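Long-range contacts in protein TASOR (Homo sapiens, PDB 6TL1), which serves within the HUSH complex, which silences transcription by promoting recruitment of the H3K9 methyltransferase SETDB1 and of MORC2: residues N33-R38 against S206-D211; V107-Y112 against Y182-Y187; G137-I142 against C159-N164. All blocks are in the same frame, centred on the assembly; numbering follows the deposited sequence.

The three contacts belong to two beta sheets of the pseudo-PARP domain. Interaction 1 pairs strands 34-42 and 199-209 of the five-stranded antiparallel sheet, while interactions 2 and 3 build the four-stranded mixed sheet, in the order 107-110, 181-184, 159-162, 139-142. The centres of interactions 2 and 3 lie about 10 Å apart, and the two contacts touch: Y183 O comes 2.8 Å from H160 N, a probable hydrogen bond, and Y182 CD1 packs 3.4 Å from V161 CG1. Interaction 1 lies farther off, its centre about 24 Å from that of interaction 2 and about 30 Å from that of interaction 3. Interaction 3 falls inside the chain loop closed by interaction 2, itself inside that closed by interaction 1.

Interaction 1 of 3, residues N33-R38 against S206-D211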
loop_
_atom_site.group_PDB
_atom_site.type_symbol
_atom_site.label_atom_id
_atom_site.label_comp_id
_atom_site.label_asym_id
_atom_site.label_seq_id
_atom_site.Cartn_x
_atom_site.Cartn_y
_atom_site.Cartn_z
ATOM N N ASN A 33 -10.922 -11.126 13.690
ATOM C CA ASN A 33 -10.726 -9.897 14.443
ATOM C C ASN A 33 -11.199 -8.642 13.726
ATOM O O ASN A 33 -11.492 -7.645 14.394
ATOM C CB ASN A 33 -9.236 -9.738 14.795
ATOM C CG ASN A 33 -8.658 -10.987 15.440
ATOM O OD1 ASN A 33 -9.164 -11.440 16.455
ATOM N ND2 ASN A 33 -7.647 -11.573 14.829
ATOM N N PHE A 34 -11.334 -8.670 12.410
ATOM C CA PHE A 34 -11.779 -7.500 11.663
ATOM C C PHE A 34 -13.219 -7.676 11.212
ATOM O O PHE A 34 -13.563 -8.693 10.604
ATOM C CB PHE A 34 -10.868 -7.249 10.467
ATOM C CG PHE A 34 -9.511 -6.738 10.864
ATOM C CD1 PHE A 34 -9.314 -5.386 11.084
ATOM C CD2 PHE A 34 -8.442 -7.609 11.035
ATOM C CE1 PHE A 34 -8.067 -4.901 11.467
ATOM C CE2 PHE A 34 -7.194 -7.133 11.408
ATOM C CZ PHE A 34 -7.011 -5.784 11.630
ATOM N N ASN A 35 -14.052 -6.688 11.513
ATOM C CA ASN A 35 -15.381 -6.607 10.931
ATOM C C ASN A 35 -15.380 -5.390 10.017
ATOM O O ASN A 35 -15.239 -4.248 10.476
ATOM C CB ASN A 35 -16.451 -6.537 12.018
ATOM C CG ASN A 35 -17.851 -6.340 11.458
ATOM O OD1 ASN A 35 -18.104 -6.567 10.276
ATOM N ND2 ASN A 35 -18.783 -6.000 12.329
ATOM N N TYR A 36 -15.488 -5.639 8.719
ATOM C CA TYR A 36 -15.512 -4.572 7.731
ATOM C C TYR A 36 -16.968 -4.189 7.531
ATOM O O TYR A 36 -17.740 -4.946 6.939
ATOM C CB TYR A 36 -14.854 -5.027 6.437
ATOM C CG TYR A 36 -13.419 -5.410 6.648
ATOM C CD1 TYR A 36 -12.455 -4.451 6.934
ATOM C CD2 TYR A 36 -13.032 -6.744 6.595
ATOM C CE1 TYR A 36 -11.134 -4.815 7.140
ATOM C CE2 TYR A 36 -11.725 -7.114 6.797
ATOM C CZ TYR A 36 -10.778 -6.146 7.073
ATOM O OH TYR A 36 -9.475 -6.519 7.271
ATOM N N ARG A 37 -17.347 -3.022 8.036
ATOM C CA ARG A 37 -18.752 -2.674 8.124
ATOM C C ARG A 37 -19.202 -1.727 7.033
ATOM O O ARG A 37 -20.409 -1.608 6.809
ATOM C CB ARG A 37 -19.057 -2.056 9.488
ATOM C CG ARG A 37 -18.522 -2.891 10.658
ATOM C CD ARG A 37 -19.371 -2.681 11.886
ATOM N NE ARG A 37 -18.763 -3.234 13.088
ATOM C CZ ARG A 37 -19.372 -3.256 14.266
ATOM N NH1 ARG A 37 -20.588 -2.741 14.376
ATOM N NH2 ARG A 37 -18.764 -3.766 15.330
ATOM N N ARG A 38 -18.276 -1.053 6.358
ATOM C CA ARG A 38 -18.650 -0.289 5.179
ATOM C C ARG A 38 -17.464 -0.261 4.232
ATOM O O ARG A 38 -16.315 -0.463 4.636
ATOM C CB ARG A 38 -19.133 1.124 5.516
ATOM C CG ARG A 38 -18.170 2.000 6.260
ATOM C CD ARG A 38 -18.821 3.350 6.515
ATOM N NE ARG A 38 -17.873 4.332 7.026
ATOM C CZ ARG A 38 -18.096 5.642 7.044
ATOM N NH1 ARG A 38 -19.234 6.128 6.571
ATOM N NH2 ARG A 38 -17.177 6.465 7.531
ATOM N N SER A 206 -14.034 0.672 6.206
ATOM C CA SER A 206 -13.984 1.008 7.618
ATOM C C SER A 206 -14.086 -0.292 8.406
ATOM O O SER A 206 -14.872 -1.174 8.054
ATOM C CB SER A 206 -15.114 1.963 7.994
ATOM O OG SER A 206 -14.891 3.250 7.441
ATOM N N PHE A 207 -13.283 -0.431 9.457
ATOM C CA PHE A 207 -13.287 -1.651 10.248
ATOM C C PHE A 207 -13.501 -1.339 11.722
ATOM O O PHE A 207 -13.240 -0.233 12.198
ATOM C CB PHE A 207 -11.975 -2.451 10.092
ATOM C CG PHE A 207 -10.763 -1.798 10.733
ATOM C CD1 PHE A 207 -10.509 -1.936 12.086
ATOM C CD2 PHE A 207 -9.860 -1.088 9.964
ATOM C CE1 PHE A 207 -9.398 -1.340 12.668
ATOM C CE2 PHE A 207 -8.745 -0.501 10.535
ATOM C CZ PHE A 207 -8.514 -0.627 11.890
ATOM N N THR A 208 -13.950 -2.348 12.450
ATOM C CA THR A 208 -13.777 -2.375 13.890
ATOM C C THR A 208 -12.942 -3.599 14.221
ATOM O O THR A 208 -12.958 -4.592 13.485
ATOM C CB THR A 208 -15.105 -2.398 14.656
ATOM O OG1 THR A 208 -15.924 -3.479 14.193
ATOM C CG2 THR A 208 -15.836 -1.079 14.456
ATOM N N TYR A 209 -12.155 -3.488 15.283
ATOM C CA TYR A 209 -11.223 -4.528 15.693
ATOM C C TYR A 209 -11.586 -5.040 17.089
ATOM O O TYR A 209 -11.763 -4.246 18.019
ATOM C CB TYR A 209 -9.779 -3.997 15.634
ATOM C CG TYR A 209 -8.727 -5.007 16.032
ATOM C CD1 TYR A 209 -8.238 -5.936 15.114
ATOM C CD2 TYR A 209 -8.200 -5.017 17.310
ATOM C CE1 TYR A 209 -7.268 -6.859 15.482
ATOM C CE2 TYR A 209 -7.236 -5.933 17.679
ATOM C CZ TYR A 209 -6.779 -6.850 16.760
ATOM O OH TYR A 209 -5.821 -7.758 17.133
ATOM N N LYS A 210 -11.689 -6.371 17.212
ATOM C CA LYS A 210 -11.899 -7.165 18.430
ATOM C C LYS A 210 -10.772 -8.193 18.486
ATOM O O LYS A 210 -10.653 -9.003 17.562
ATOM C CB LYS A 210 -13.236 -7.957 18.373
ATOM C CG LYS A 210 -14.667 -7.352 18.602
ATOM C CD LYS A 210 -14.919 -6.902 20.090
ATOM C CE LYS A 210 -16.409 -6.476 20.474
ATOM N NZ LYS A 210 -17.034 -5.485 19.496
ATOM N N ASP A 211 -9.945 -8.201 19.533
ATOM C CA ASP A 211 -8.867 -9.219 19.534
ATOM C C ASP A 211 -9.347 -10.643 19.885
ATOM O O ASP A 211 -10.514 -10.880 20.203
ATOM C CB ASP A 211 -7.724 -8.853 20.487
ATOM C CG ASP A 211 -8.210 -8.513 21.874
ATOM O OD1 ASP A 211 -7.430 -8.651 22.840
ATOM O OD2 ASP A 211 -9.380 -8.098 21.990
#
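F34 and F207 lie side by side, pointing the same way from one face of an antiparallel strand pair, and their rings meet edge to face: the edge of F34 turns to the face of F207, with the planes at 79°. F34 CD1 is 3.8 Å from F207 CD1. Y209 adds a third ring, its CD1 lying over a face of F34 toward the rim, 3.7 Å from F34 CZ; CG of Y209 stands anti to the backbone N (chi1 -180°), which starts its ring on that course. Y36 CD1 rests 3.8 Å from F207 CB, while the hydroxyl of Y36 is bonded to that of Y25. Flat aromatic groups suit this face, which is covered by helix 12-22 at Y36 and by L121 at F34 and Y209.

The face bearing N35, T208, R38 and S206 is polar. Between Y36 and R38 the register slips by one residue, a beta bulge, so that R37 N and R38 O both bond S206. R37, at the bulge, swings the end of its extended chain to T208, where NE donates a bent bond to OG1 at 3.1 Å; T208 OG1 lies 22° out of the guanidinium plane, and NH2 adds a weak bond to it. R38 NE reaches S206 OG at 3.2 Å, with the hydroxyl close to its guanidinium plane.

The chemistry is thus two-sided: aromatic rings pack on the more buried face, whereas each arginine is met by one hydroxyl on the more open one, and S206 OG, shared with D128 OD1 of strand 126-134, bridges R38 and that aspartate.

Interaction 2 of 3, residues V107-Y112 against Y182-Y187; sequences VYLSRY and YYFYEY
V107-L109 and Y182-F184 run antiparallel, with V107 facing F184 and L109 facing Y182 as hydrogen-bonded pairs, each closed by two N-H to O=C bonds, and Y108 facing Y183 as the non-hydrogen-bonded pair between them. Y108 and Y183 meet obliquely, planes at 47°: Y183 CD1 sits over one face of Y108 toward the rim, 3.4 Å from Y108 CZ. Tyrosine suits both places, offering a broad ring to its neighbour and a hydroxyl to the backbone beyond, G101 O for Y108 and S102 O for Y183. On the other face V107 CG2 touches F184 CB at 3.8 Å, and L109 CD1 approaches F184 CE2 at 4.2 Å, apolar groups fitted to a buried position. Farther along, R111 lays its aliphatic part against Y182: CB is over a face of the ring, and CD comes 3.5 Å from Y182 OH. Its guanidinium continues to N166.

Strand 107-110 is an outermost strand of the mixed sheet, and strand 181-184 is flanked on its other side by 159-162. L109, Y182 and F184 pack on I134 of strand 126-134, and L109 and Y182 also on A73 of strand 71-77, so these side chains pack the mixed sheet against the five-stranded one.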
loop_
_atom_site.group_PDB
_atom_site.type_symbol
_atom_site.label_atom_id
_atom_site.label_comp_id
_atom_site.label_asym_id
_atom_site.label_seq_id
_atom_site.Cartn_x
_atom_site.Cartn_y
_atom_site.Cartn_z
ATOM N N VAL A 107 6.865 6.614 -0.971
ATOM C CA VAL A 107 5.649 6.395 -0.204
ATOM C C VAL A 107 5.641 4.955 0.283
ATOM O O VAL A 107 6.045 4.040 -0.440
ATOM C CB VAL A 107 4.388 6.738 -1.030
ATOM C CG1 VAL A 107 4.518 8.169 -1.597
ATOM C CG2 VAL A 107 4.154 5.735 -2.154
ATOM N N TYR A 108 5.205 4.761 1.521
ATOM C CA TYR A 108 5.218 3.455 2.166
ATOM C C TYR A 108 3.802 2.885 2.226
ATOM O O TYR A 108 2.877 3.572 2.661
ATOM C CB TYR A 108 5.790 3.568 3.578
ATOM C CG TYR A 108 7.297 3.614 3.673
ATOM C CD1 TYR A 108 8.028 2.439 3.772
ATOM C CD2 TYR A 108 7.984 4.824 3.712
ATOM C CE1 TYR A 108 9.381 2.453 3.876
ATOM C CE2 TYR A 108 9.365 4.851 3.828
ATOM C CZ TYR A 108 10.055 3.659 3.907
ATOM O OH TYR A 108 11.425 3.633 4.032
ATOM N N LEU A 109 3.640 1.634 1.811
ATOM C CA LEU A 109 2.363 0.930 1.916
ATOM C C LEU A 109 2.569 -0.418 2.598
ATOM O O LEU A 109 3.595 -1.065 2.400
ATOM C CB LEU A 109 1.715 0.716 0.519
ATOM C CG LEU A 109 1.348 1.968 -0.286
ATOM C CD1 LEU A 109 0.797 1.621 -1.640
ATOM C CD2 LEU A 109 0.275 2.722 0.483
ATOM N N SER A 110 1.575 -0.846 3.393
ATOM C CA SER A 110 1.639 -2.151 4.052
ATOM C C SER A 110 1.371 -3.266 3.054
ATOM O O SER A 110 0.464 -3.175 2.221
ATOM C CB SER A 110 0.610 -2.269 5.182
ATOM O OG SER A 110 0.965 -1.549 6.337
ATOM N N ARG A 111 2.170 -4.322 3.147
ATOM C CA ARG A 111 1.941 -5.533 2.365
ATOM C C ARG A 111 0.740 -6.319 2.887
ATOM O O ARG A 111 0.074 -7.027 2.119
ATOM C CB ARG A 111 3.200 -6.406 2.408
ATOM C CG ARG A 111 3.055 -7.824 1.893
ATOM C CD ARG A 111 4.407 -8.443 1.556
ATOM N NE ARG A 111 4.296 -9.885 1.324
ATOM C CZ ARG A 111 5.313 -10.746 1.392
ATOM N NH1 ARG A 111 6.532 -10.321 1.691
ATOM N NH2 ARG A 111 5.108 -12.039 1.162
ATOM N N TYR A 112 0.473 -6.238 4.185
ATOM C CA TYR A 112 -0.488 -7.104 4.854
ATOM C C TYR A 112 -1.620 -6.277 5.441
ATOM O O TYR A 112 -1.378 -5.255 6.090
ATOM C CB TYR A 112 0.187 -7.921 5.956
ATOM C CG TYR A 112 1.210 -8.915 5.461
ATOM C CD1 TYR A 112 0.812 -10.026 4.742
ATOM C CD2 TYR A 112 2.576 -8.746 5.716
ATOM C CE1 TYR A 112 1.720 -10.952 4.291
ATOM C CE2 TYR A 112 3.509 -9.677 5.257
ATOM C CZ TYR A 112 3.057 -10.784 4.547
ATOM O OH TYR A 112 3.919 -11.735 4.073
ATOM N N TYR A 182 6.055 -1.870 1.438
ATOM C CA TYR A 182 6.462 -1.551 0.079
ATOM C C TYR A 182 6.840 -0.074 0.041
ATOM O O TYR A 182 6.176 0.753 0.669
ATOM C CB TYR A 182 5.329 -1.811 -0.913
ATOM C CG TYR A 182 4.946 -3.264 -1.111
ATOM C CD1 TYR A 182 5.908 -4.245 -1.265
ATOM C CD2 TYR A 182 3.608 -3.648 -1.147
ATOM C CE1 TYR A 182 5.559 -5.574 -1.442
ATOM C CE2 TYR A 182 3.244 -4.980 -1.337
ATOM C CZ TYR A 182 4.227 -5.936 -1.476
ATOM O OH TYR A 182 3.890 -7.257 -1.657
ATOM N N TYR A 183 7.885 0.265 -0.703
ATOM C CA TYR A 183 8.366 1.646 -0.815
ATOM C C TYR A 183 8.378 2.033 -2.288
ATOM O O TYR A 183 9.263 1.608 -3.032
ATOM C CB TYR A 183 9.746 1.768 -0.188
ATOM C CG TYR A 183 10.427 3.122 -0.270
ATOM C CD1 TYR A 183 9.997 4.185 0.507
ATOM C CD2 TYR A 183 11.544 3.309 -1.073
ATOM C CE1 TYR A 183 10.665 5.415 0.480
ATOM C CE2 TYR A 183 12.213 4.540 -1.123
ATOM C CZ TYR A 183 11.764 5.578 -0.344
ATOM O OH TYR A 183 12.415 6.786 -0.383
ATOM N N PHE A 184 7.379 2.807 -2.705
ATOM C CA PHE A 184 7.186 3.191 -4.094
ATOM C C PHE A 184 7.734 4.590 -4.353
ATOM O O PHE A 184 7.571 5.500 -3.540
ATOM C CB PHE A 184 5.705 3.132 -4.459
ATOM C CG PHE A 184 5.176 1.738 -4.560
ATOM C CD1 PHE A 184 5.271 1.033 -5.749
ATOM C CD2 PHE A 184 4.596 1.126 -3.463
ATOM C CE1 PHE A 184 4.793 -0.266 -5.844
ATOM C CE2 PHE A 184 4.107 -0.168 -3.554
ATOM C CZ PHE A 184 4.219 -0.864 -4.747
ATOM N N TYR A 185 8.374 4.762 -5.497
ATOM C CA TYR A 185 8.939 6.052 -5.841
ATOM C C TYR A 185 8.987 6.136 -7.353
ATOM O O TYR A 185 8.832 5.134 -8.059
ATOM C CB TYR A 185 10.337 6.224 -5.243
ATOM C CG TYR A 185 11.223 5.087 -5.659
ATOM C CD1 TYR A 185 11.921 5.128 -6.861
ATOM C CD2 TYR A 185 11.350 3.958 -4.861
ATOM C CE1 TYR A 185 12.716 4.075 -7.254
ATOM C CE2 TYR A 185 12.159 2.906 -5.237
ATOM C CZ TYR A 185 12.839 2.967 -6.430
ATOM O OH TYR A 185 13.634 1.914 -6.815
ATOM N N GLU A 186 9.248 7.340 -7.847
ATOM C CA GLU A 186 9.363 7.520 -9.284
ATOM C C GLU A 186 10.221 8.741 -9.551
ATOM O O GLU A 186 9.947 9.824 -9.022
ATOM C CB GLU A 186 7.985 7.668 -9.934
ATOM C CG GLU A 186 8.030 7.686 -11.436
ATOM C CD GLU A 186 6.656 7.595 -12.084
ATOM O OE1 GLU A 186 5.637 7.850 -11.409
ATOM O OE2 GLU A 186 6.608 7.288 -13.290
ATOM N N TYR A 187 11.258 8.567 -10.362
ATOM C CA TYR A 187 12.053 9.703 -10.767
ATOM C C TYR A 187 11.347 10.397 -11.923
ATOM O O TYR A 187 10.902 9.745 -12.875
ATOM C CB TYR A 187 13.451 9.255 -11.190
ATOM C CG TYR A 187 14.377 8.952 -10.033
ATOM C CD1 TYR A 187 15.107 9.960 -9.419
ATOM C CD2 TYR A 187 14.529 7.649 -9.561
ATOM C CE1 TYR A 187 15.968 9.684 -8.366
ATOM C CE2 TYR A 187 15.392 7.360 -8.506
ATOM C CZ TYR A 187 16.101 8.382 -7.912
ATOM O OH TYR A 187 16.950 8.118 -6.863
#

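Interaction 3 of 3, residues G137-I142 against C159-N164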
loop_
_atom_site.group_PDB
_atom_site.type_symbol
_atom_site.label_atom_id
_atom_site.label_comp_id
_atom_site.label_asym_id
_atom_site.label_seq_id
_atom_site.Cartn_x
_atom_site.Cartn_y
_atom_site.Cartn_z
ATOM N N GLY A 137 6.345 -3.917 -10.260
ATOM C CA GLY A 137 7.306 -3.822 -11.345
ATOM C C GLY A 137 8.570 -4.602 -11.037
ATOM O O GLY A 137 8.536 -5.706 -10.469
ATOM N N LYS A 138 9.706 -4.025 -11.421
ATOM C CA LYS A 138 11.006 -4.601 -11.103
ATOM C C LYS A 138 11.369 -4.154 -9.696
ATOM O O LYS A 138 11.528 -2.954 -9.426
ATOM C CB LYS A 138 12.066 -4.200 -12.126
ATOM C CG LYS A 138 13.487 -4.515 -11.682
ATOM C CD LYS A 138 14.469 -4.554 -12.851
ATOM C CE LYS A 138 14.453 -5.926 -13.545
ATOM N NZ LYS A 138 15.269 -6.962 -12.823
ATOM N N ILE A 139 11.473 -5.109 -8.807
ATOM C CA ILE A 139 11.633 -4.865 -7.381
ATOM C C ILE A 139 13.112 -4.780 -7.055
ATOM O O ILE A 139 13.919 -5.534 -7.603
ATOM C CB ILE A 139 10.955 -5.988 -6.573
ATOM C CG1 ILE A 139 9.466 -6.062 -6.922
ATOM C CG2 ILE A 139 11.146 -5.765 -5.086
ATOM C CD1 ILE A 139 8.759 -7.297 -6.383
ATOM N N LYS A 140 13.474 -3.847 -6.178
ATOM C CA LYS A 140 14.812 -3.780 -5.613
ATOM C C LYS A 140 14.689 -4.244 -4.167
ATOM O O LYS A 140 13.986 -3.614 -3.368
ATOM C CB LYS A 140 15.384 -2.360 -5.697
ATOM C CG LYS A 140 16.708 -2.146 -4.984
ATOM C CD LYS A 140 17.836 -2.993 -5.571
ATOM C CE LYS A 140 19.174 -2.584 -4.957
ATOM N NZ LYS A 140 20.315 -3.316 -5.565
ATOM N N SER A 141 15.331 -5.366 -3.849
ATOM C CA SER A 141 15.341 -5.907 -2.494
ATOM C C SER A 141 16.557 -5.382 -1.745
ATOM O O SER A 141 17.687 -5.501 -2.231
ATOM C CB SER A 141 15.378 -7.434 -2.531
ATOM O OG SER A 141 14.148 -7.960 -2.986
ATOM N N ILE A 142 16.335 -4.820 -0.557
ATOM C CA ILE A 142 17.438 -4.246 0.204
ATOM C C ILE A 142 17.450 -4.829 1.611
ATOM O O ILE A 142 16.407 -5.165 2.182
ATOM C CB ILE A 142 17.383 -2.704 0.241
ATOM C CG1 ILE A 142 16.070 -2.219 0.847
ATOM C CG2 ILE A 142 17.569 -2.115 -1.174
ATOM C CD1 ILE A 142 16.040 -0.727 1.085
ATOM N N CYS A 159 10.085 -0.101 -6.907
ATOM C CA CYS A 159 9.869 0.002 -5.470
ATOM C C CYS A 159 11.029 -0.673 -4.751
ATOM O O CYS A 159 11.811 -1.412 -5.350
ATOM C CB CYS A 159 8.550 -0.631 -5.005
ATOM S SG CYS A 159 8.462 -2.425 -5.313
ATOM N N HIS A 160 11.154 -0.375 -3.465
ATOM C CA HIS A 160 12.000 -1.151 -2.566
ATOM C C HIS A 160 11.134 -2.062 -1.713
ATOM O O HIS A 160 10.011 -1.701 -1.352
ATOM C CB HIS A 160 12.806 -0.239 -1.643
ATOM C CG HIS A 160 13.867 0.558 -2.342
ATOM N ND1 HIS A 160 14.645 1.490 -1.687
ATOM C CD2 HIS A 160 14.287 0.556 -3.629
ATOM C CE1 HIS A 160 15.508 2.019 -2.537
ATOM N NE2 HIS A 160 15.306 1.475 -3.726
ATOM N N VAL A 161 11.680 -3.236 -1.361
ATOM C CA VAL A 161 11.078 -4.126 -0.375
ATOM C C VAL A 161 12.209 -4.666 0.491
ATOM O O VAL A 161 13.383 -4.599 0.124
ATOM C CB VAL A 161 10.280 -5.313 -0.981
ATOM C CG1 VAL A 161 9.224 -4.817 -1.955
ATOM C CG2 VAL A 161 11.215 -6.321 -1.645
ATOM N N SER A 162 11.845 -5.181 1.668
ATOM C CA SER A 162 12.844 -5.756 2.568
ATOM C C SER A 162 13.273 -7.121 2.061
ATOM O O SER A 162 12.436 -7.999 1.844
ATOM C CB SER A 162 12.298 -5.871 3.985
ATOM O OG SER A 162 12.129 -4.569 4.528
ATOM N N LYS A 163 14.590 -7.325 1.986
ATOM C CA LYS A 163 15.164 -8.537 1.401
ATOM C C LYS A 163 14.575 -9.833 1.955
ATOM O O LYS A 163 14.248 -10.756 1.195
ATOM C CB LYS A 163 16.679 -8.534 1.619
ATOM C CG LYS A 163 17.400 -9.655 0.892
ATOM C CD LYS A 163 17.707 -9.272 -0.538
ATOM C CE LYS A 163 18.014 -10.505 -1.362
ATOM N NZ LYS A 163 18.960 -11.403 -0.646
ATOM N N ASN A 164 14.455 -9.946 3.271
ATOM C CA ASN A 164 14.054 -11.217 3.870
ATOM C C ASN A 164 12.706 -11.136 4.575
ATOM O O ASN A 164 12.476 -11.842 5.556
ATOM C CB ASN A 164 15.131 -11.713 4.834
ATOM C CG ASN A 164 16.375 -12.198 4.115
ATOM O OD1 ASN A 164 16.294 -13.028 3.207
ATOM N ND2 ASN A 164 17.535 -11.683 4.517
HETATM O O HOH W 1 14.847 -4.021 4.813
#
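Strands 139-142 and 159-162 form a parallel pair at one end of the mixed sheet of the pseudo-PARP domain, K140 beside H160 and S141 beside V161, with strand 139-142 outermost. Four backbone bonds join the segments, alternating in direction: K140 N to C159 O, V161 N to K140 O, I142 N to V161 O and K163 N to I142 O, the last the shortest at 2.8 Å. In that bond the donor stands 42° above the carbonyl plane of I142, where the 159-164 segment leaves the strand.

Van der Waals contacts occur on both faces. On one, I139 CG2 presses against V161 CG2 at 3.5 Å, a tight fit between branched side chains crossing at about a right angle. S141 CB meets the aliphatic CD of K163 at 3.6 Å, a suitable use of a lysine whose NZ bonds Y143. On the other face K140 and H160 lie side by side, K140 CB 3.7 Å from H160 CD2. I142 crosses H160 obliquely, its CD1 3.8 Å from H160 ND1.

Polar links complete the set. Both nitrogens of H160 are satisfied, NE2 by T154 OG1 and ND1 by L100 O, which should fix the rotation of the ring. A water donates to I142 O at 3.3 Å and is also hydrogen-bonded to S162 OG, 2.8 Å away.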